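Local coordinates for protein 361aa long hypothetical D-aminopeptidase (Pyrococcus horikoshii, PDB 2DRH) that is of unknown function but is probably an aminopeptidase of the DmpA-like S58 peptidase family, at residues A[206-218]-A[266-278]. Numbering follows the deposited sequence.
Sequences LSNFGRREDLTIA and LARTGGYAYNGSG
With chi1 near -60° in both, D214 and Y274 each set CG opposite the backbone carbonyl carbon, and their side chains come from opposite directions, the carboxylate oxygen OD2 at the edge of the Y274 ring. The place is the end of helix 252-268, closed by a Schellman motif at G270, where the loop after strand 198-207 lies alongside the chain leaving the helix. Y274 OH donates to D214 OD2 at 2.6 Å, on its syn side but tilted 31° out of the carboxylate plane, and R211 N reaches the same oxygen from the other face, so two bonds grip one atom. Were D214 an alanine, the Y274 hydroxyl and the R211 amide would probably be left without their shared acceptor, and the tyrosine ring would be less fixed. R211 CD lies 3.2 Å from Y274 OH, its guanidinium nearly perpendicular to the phenol ring. Deeper in, F209 CG stands between the backbone N and the carbonyl carbon (chi1 71°), which turns the ring onto the helix end: L266 CD1 sits over one face, 3.7 Å from the centroid in a CH-pi contact, while T269 OG1 lies in plane at the edge. I240 of the neighbouring strand touches both F209 and L266. Farther along, T216 N donates to T269 O at 2.8 Å. D214 O takes T216 OG1 nearly along its C=O axis and accepts a hydrogen bond from a water, which sits 2.6 Å from Y272 OH.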
loop_
_atom_site.group_PDB
_atom_site.type_symbol
_atom_site.label_atom_id
_atom_site.label_comp_id
_atom_site.label_asym_id
_atom_site.label_seq_id
_atom_site.Cartn_x
_atom_site.Cartn_y
_atom_site.Cartn_z
ATOM N N LEU A 206 -1.374 0.671 24.187
ATOM C CA LEU A 206 -2.384 1.568 24.733
ATOM C C LEU A 206 -3.646 0.845 24.300
ATOM O O LEU A 206 -4.043 0.934 23.142
ATOM C CB LEU A 206 -2.298 2.951 24.072
ATOM C CG LEU A 206 -3.388 3.967 24.445
ATOM C CD1 LEU A 206 -3.385 4.187 25.945
ATOM C CD2 LEU A 206 -3.160 5.281 23.708
ATOM N N SER A 207 -4.246 0.098 25.222
ATOM C CA SER A 207 -5.432 -0.688 24.916
ATOM C C SER A 207 -6.722 0.073 25.139
ATOM O O SER A 207 -6.921 0.685 26.185
ATOM C CB SER A 207 -5.446 -1.963 25.762
ATOM O OG SER A 207 -5.566 -1.648 27.140
ATOM N N ASN A 208 -7.612 0.008 24.157
ATOM C CA ASN A 208 -8.887 0.705 24.256
ATOM C C ASN A 208 -9.882 0.064 23.300
ATOM O O ASN A 208 -10.610 0.759 22.589
ATOM C CB ASN A 208 -8.694 2.185 23.907
ATOM C CG ASN A 208 -9.956 3.004 24.110
ATOM O OD1 ASN A 208 -10.487 3.089 25.222
ATOM N ND2 ASN A 208 -10.446 3.607 23.034
ATOM N N PHE A 209 -9.920 -1.266 23.300
ATOM C CA PHE A 209 -10.797 -2.013 22.397
ATOM C C PHE A 209 -11.458 -3.222 23.040
ATOM O O PHE A 209 -11.261 -3.521 24.222
ATOM C CB PHE A 209 -9.988 -2.539 21.211
ATOM C CG PHE A 209 -9.036 -3.654 21.585
ATOM C CD1 PHE A 209 -7.817 -3.372 22.207
ATOM C CD2 PHE A 209 -9.383 -4.985 21.372
ATOM C CE1 PHE A 209 -6.955 -4.411 22.616
ATOM C CE2 PHE A 209 -8.530 -6.031 21.775
ATOM C CZ PHE A 209 -7.317 -5.739 22.397
ATOM N N GLY A 210 -12.245 -3.916 22.223
ATOM C CA GLY A 210 -12.892 -5.144 22.641
ATOM C C GLY A 210 -14.195 -5.142 23.398
ATOM O O GLY A 210 -14.477 -4.245 24.196
ATOM N N ARG A 211 -14.993 -6.170 23.114
ATOM C CA ARG A 211 -16.276 -6.397 23.773
ATOM C C ARG A 211 -15.911 -7.252 24.981
ATOM O O ARG A 211 -14.898 -7.956 24.958
ATOM C CB ARG A 211 -17.220 -7.198 22.871
ATOM C CG ARG A 211 -17.968 -6.407 21.819
ATOM C CD ARG A 211 -18.514 -7.368 20.771
ATOM N NE ARG A 211 -19.749 -6.905 20.146
ATOM C CZ ARG A 211 -20.925 -6.854 20.764
ATOM N NH1 ARG A 211 -21.031 -7.234 22.031
ATOM N NH2 ARG A 211 -22.002 -6.438 20.110
ATOM N N ARG A 212 -16.730 -7.208 26.022
ATOM C CA ARG A 212 -16.455 -7.978 27.227
ATOM C C ARG A 212 -16.206 -9.464 26.960
ATOM O O ARG A 212 -15.239 -10.039 27.466
ATOM C CB ARG A 212 -17.613 -7.822 28.225
ATOM C CG ARG A 212 -17.471 -8.672 29.483
ATOM C CD ARG A 212 -16.221 -8.308 30.275
ATOM N NE ARG A 212 -16.325 -6.999 30.913
ATOM C CZ ARG A 212 -17.158 -6.720 31.910
ATOM N NH1 ARG A 212 -17.967 -7.657 32.389
ATOM N NH2 ARG A 212 -17.191 -5.500 32.423
ATOM N N GLU A 213 -17.073 -10.073 26.155
ATOM C CA GLU A 213 -16.973 -11.493 25.846
ATOM C C GLU A 213 -15.868 -11.938 24.893
ATOM O O GLU A 213 -15.663 -13.142 24.718
ATOM C CB GLU A 213 -18.318 -12.015 25.325
ATOM C CG GLU A 213 -19.046 -11.055 24.399
ATOM C CD GLU A 213 -19.445 -9.770 25.108
ATOM O OE1 GLU A 213 -20.111 -9.859 26.161
ATOM O OE2 GLU A 213 -19.090 -8.677 24.620
ATOM N N ASP A 214 -15.161 -11.001 24.271
ATOM C CA ASP A 214 -14.091 -11.393 23.362
ATOM C C ASP A 214 -12.816 -11.767 24.126
ATOM O O ASP A 214 -12.063 -12.643 23.702
ATOM C CB ASP A 214 -13.762 -10.264 22.379
ATOM C CG ASP A 214 -14.954 -9.853 21.524
ATOM O OD1 ASP A 214 -15.748 -10.730 21.117
ATOM O OD2 ASP A 214 -15.081 -8.644 21.246
ATOM N N LEU A 215 -12.592 -11.105 25.257
ATOM C CA LEU A 215 -11.399 -11.317 26.074
ATOM C C LEU A 215 -10.901 -12.760 26.147
ATOM O O LEU A 215 -11.585 -13.663 26.642
ATOM C CB LEU A 215 -11.630 -10.762 27.488
ATOM C CG LEU A 215 -10.440 -10.800 28.462
ATOM C CD1 LEU A 215 -9.214 -10.127 27.850
ATOM C CD2 LEU A 215 -10.833 -10.113 29.757
ATOM N N THR A 216 -9.687 -12.959 25.645
ATOM C CA THR A 216 -9.053 -14.266 25.631
ATOM C C THR A 216 -7.689 -14.144 26.302
ATOM O O THR A 216 -6.835 -13.388 25.840
ATOM C CB THR A 216 -8.859 -14.744 24.189
ATOM O OG1 THR A 216 -10.100 -14.607 23.483
ATOM C CG2 THR A 216 -8.411 -16.202 24.162
ATOM N N ILE A 217 -7.487 -14.876 27.395
ATOM C CA ILE A 217 -6.213 -14.811 28.111
ATOM C C ILE A 217 -5.511 -16.154 28.111
ATOM O O ILE A 217 -5.945 -17.092 28.771
ATOM C CB ILE A 217 -6.403 -14.340 29.574
ATOM C CG1 ILE A 217 -7.027 -12.942 29.594
ATOM C CG2 ILE A 217 -5.057 -14.316 30.293
ATOM C CD1 ILE A 217 -7.199 -12.354 30.984
ATOM N N ALA A 218 -4.421 -16.234 27.358
ATOM C CA ALA A 218 -3.655 -17.465 27.252
ATOM C C ALA A 218 -4.572 -18.584 26.783
ATOM O O ALA A 218 -4.497 -19.707 27.272
ATOM C CB ALA A 218 -3.022 -17.821 28.603
ATOM N N LEU A 266 -2.497 -9.193 19.124
ATOM C CA LEU A 266 -3.776 -8.529 19.340
ATOM C C LEU A 266 -4.923 -9.523 19.161
ATOM O O LEU A 266 -5.771 -9.667 20.033
ATOM C CB LEU A 266 -3.931 -7.365 18.352
ATOM C CG LEU A 266 -5.275 -6.627 18.234
ATOM C CD1 LEU A 266 -5.685 -6.078 19.586
ATOM C CD2 LEU A 266 -5.151 -5.491 17.214
ATOM N N ALA A 267 -4.931 -10.211 18.026
ATOM C CA ALA A 267 -5.970 -11.190 17.708
ATOM C C ALA A 267 -6.125 -12.281 18.764
ATOM O O ALA A 267 -7.241 -12.721 19.058
ATOM C CB ALA A 267 -5.673 -11.827 16.364
ATOM N N ARG A 268 -4.998 -12.711 19.326
ATOM C CA ARG A 268 -4.977 -13.762 20.326
ATOM C C ARG A 268 -5.607 -13.386 21.669
ATOM O O ARG A 268 -5.961 -14.266 22.440
ATOM C CB ARG A 268 -3.538 -14.273 20.512
ATOM C CG ARG A 268 -3.049 -15.116 19.328
ATOM C CD ARG A 268 -1.586 -15.556 19.462
ATOM N NE ARG A 268 -1.366 -16.505 20.553
ATOM C CZ ARG A 268 -1.546 -17.821 20.465
ATOM N NH1 ARG A 268 -1.953 -18.370 19.326
ATOM N NH2 ARG A 268 -1.311 -18.594 21.520
ATOM N N THR A 269 -5.748 -12.094 21.954
ATOM C CA THR A 269 -6.380 -11.677 23.198
ATOM C C THR A 269 -7.868 -11.389 22.951
ATOM O O THR A 269 -8.592 -11.015 23.872
ATOM C CB THR A 269 -5.743 -10.390 23.788
ATOM O OG1 THR A 269 -5.974 -9.292 22.896
ATOM C CG2 THR A 269 -4.240 -10.570 24.004
ATOM N N GLY A 270 -8.322 -11.576 21.714
ATOM C CA GLY A 270 -9.715 -11.309 21.391
ATOM C C GLY A 270 -9.918 -10.029 20.587
ATOM O O GLY A 270 -11.033 -9.486 20.532
ATOM N N GLY A 271 -8.845 -9.539 19.968
ATOM C CA GLY A 271 -8.930 -8.329 19.165
ATOM C C GLY A 271 -9.329 -8.657 17.733
ATOM O O GLY A 271 -8.570 -9.309 17.004
ATOM N N TYR A 272 -10.516 -8.194 17.329
ATOM C CA TYR A 272 -11.045 -8.449 15.994
ATOM C C TYR A 272 -11.026 -7.240 15.058
ATOM O O TYR A 272 -11.476 -7.332 13.909
ATOM C CB TYR A 272 -12.485 -8.977 16.094
ATOM C CG TYR A 272 -12.614 -10.288 16.848
ATOM C CD1 TYR A 272 -12.713 -10.308 18.238
ATOM C CD2 TYR A 272 -12.602 -11.505 16.173
ATOM C CE1 TYR A 272 -12.797 -11.508 18.935
ATOM C CE2 TYR A 272 -12.684 -12.713 16.860
ATOM C CZ TYR A 272 -12.779 -12.708 18.241
ATOM O OH TYR A 272 -12.841 -13.905 18.932
ATOM N N ALA A 273 -10.512 -6.114 15.548
ATOM C CA ALA A 273 -10.443 -4.889 14.759
ATOM C C ALA A 273 -11.825 -4.505 14.211
ATOM O O ALA A 273 -12.035 -4.452 13.000
ATOM C CB ALA A 273 -9.446 -5.058 13.608
ATOM N N TYR A 274 -12.770 -4.249 15.109
ATOM C CA TYR A 274 -14.107 -3.851 14.676
ATOM C C TYR A 274 -14.001 -2.584 13.836
ATOM O O TYR A 274 -12.954 -1.920 13.805
ATOM C CB TYR A 274 -15.015 -3.611 15.886
ATOM C CG TYR A 274 -15.285 -4.865 16.686
ATOM C CD1 TYR A 274 -15.680 -6.046 16.053
ATOM C CD2 TYR A 274 -15.157 -4.872 18.075
ATOM C CE1 TYR A 274 -15.941 -7.206 16.785
ATOM C CE2 TYR A 274 -15.417 -6.028 18.817
ATOM C CZ TYR A 274 -15.808 -7.187 18.165
ATOM O OH TYR A 274 -16.080 -8.318 18.896
ATOM N N ASN A 275 -15.092 -2.242 13.161
ATOM C CA ASN A 275 -15.104 -1.075 12.300
ATOM C C ASN A 275 -14.517 0.215 12.864
ATOM O O ASN A 275 -13.717 0.872 12.197
ATOM C CB ASN A 275 -16.517 -0.775 11.823
ATOM C CG ASN A 275 -16.560 0.444 10.940
ATOM O OD1 ASN A 275 -16.020 0.439 9.830
ATOM N ND2 ASN A 275 -17.187 1.505 11.428
ATOM N N GLY A 276 -14.939 0.596 14.065
ATOM C CA GLY A 276 -14.444 1.826 14.653
ATOM C C GLY A 276 -13.191 1.706 15.513
ATOM O O GLY A 276 -12.848 2.637 16.243
ATOM N N SER A 277 -12.496 0.581 15.427
ATOM C CA SER A 277 -11.302 0.398 16.241
ATOM C C SER A 277 -10.013 0.786 15.522
ATOM O O SER A 277 -9.608 0.148 14.548
ATOM C CB SER A 277 -11.210 -1.051 16.712
ATOM O OG SER A 277 -10.216 -1.192 17.704
ATOM N N GLY A 278 -9.377 1.841 16.010
ATOM C CA GLY A 278 -8.133 2.287 15.422
ATOM C C GLY A 278 -6.973 1.426 15.903
ATOM O O GLY A 278 -6.383 1.683 16.953
HETATM O O HOH W 1 -12.642 -14.087 21.502
#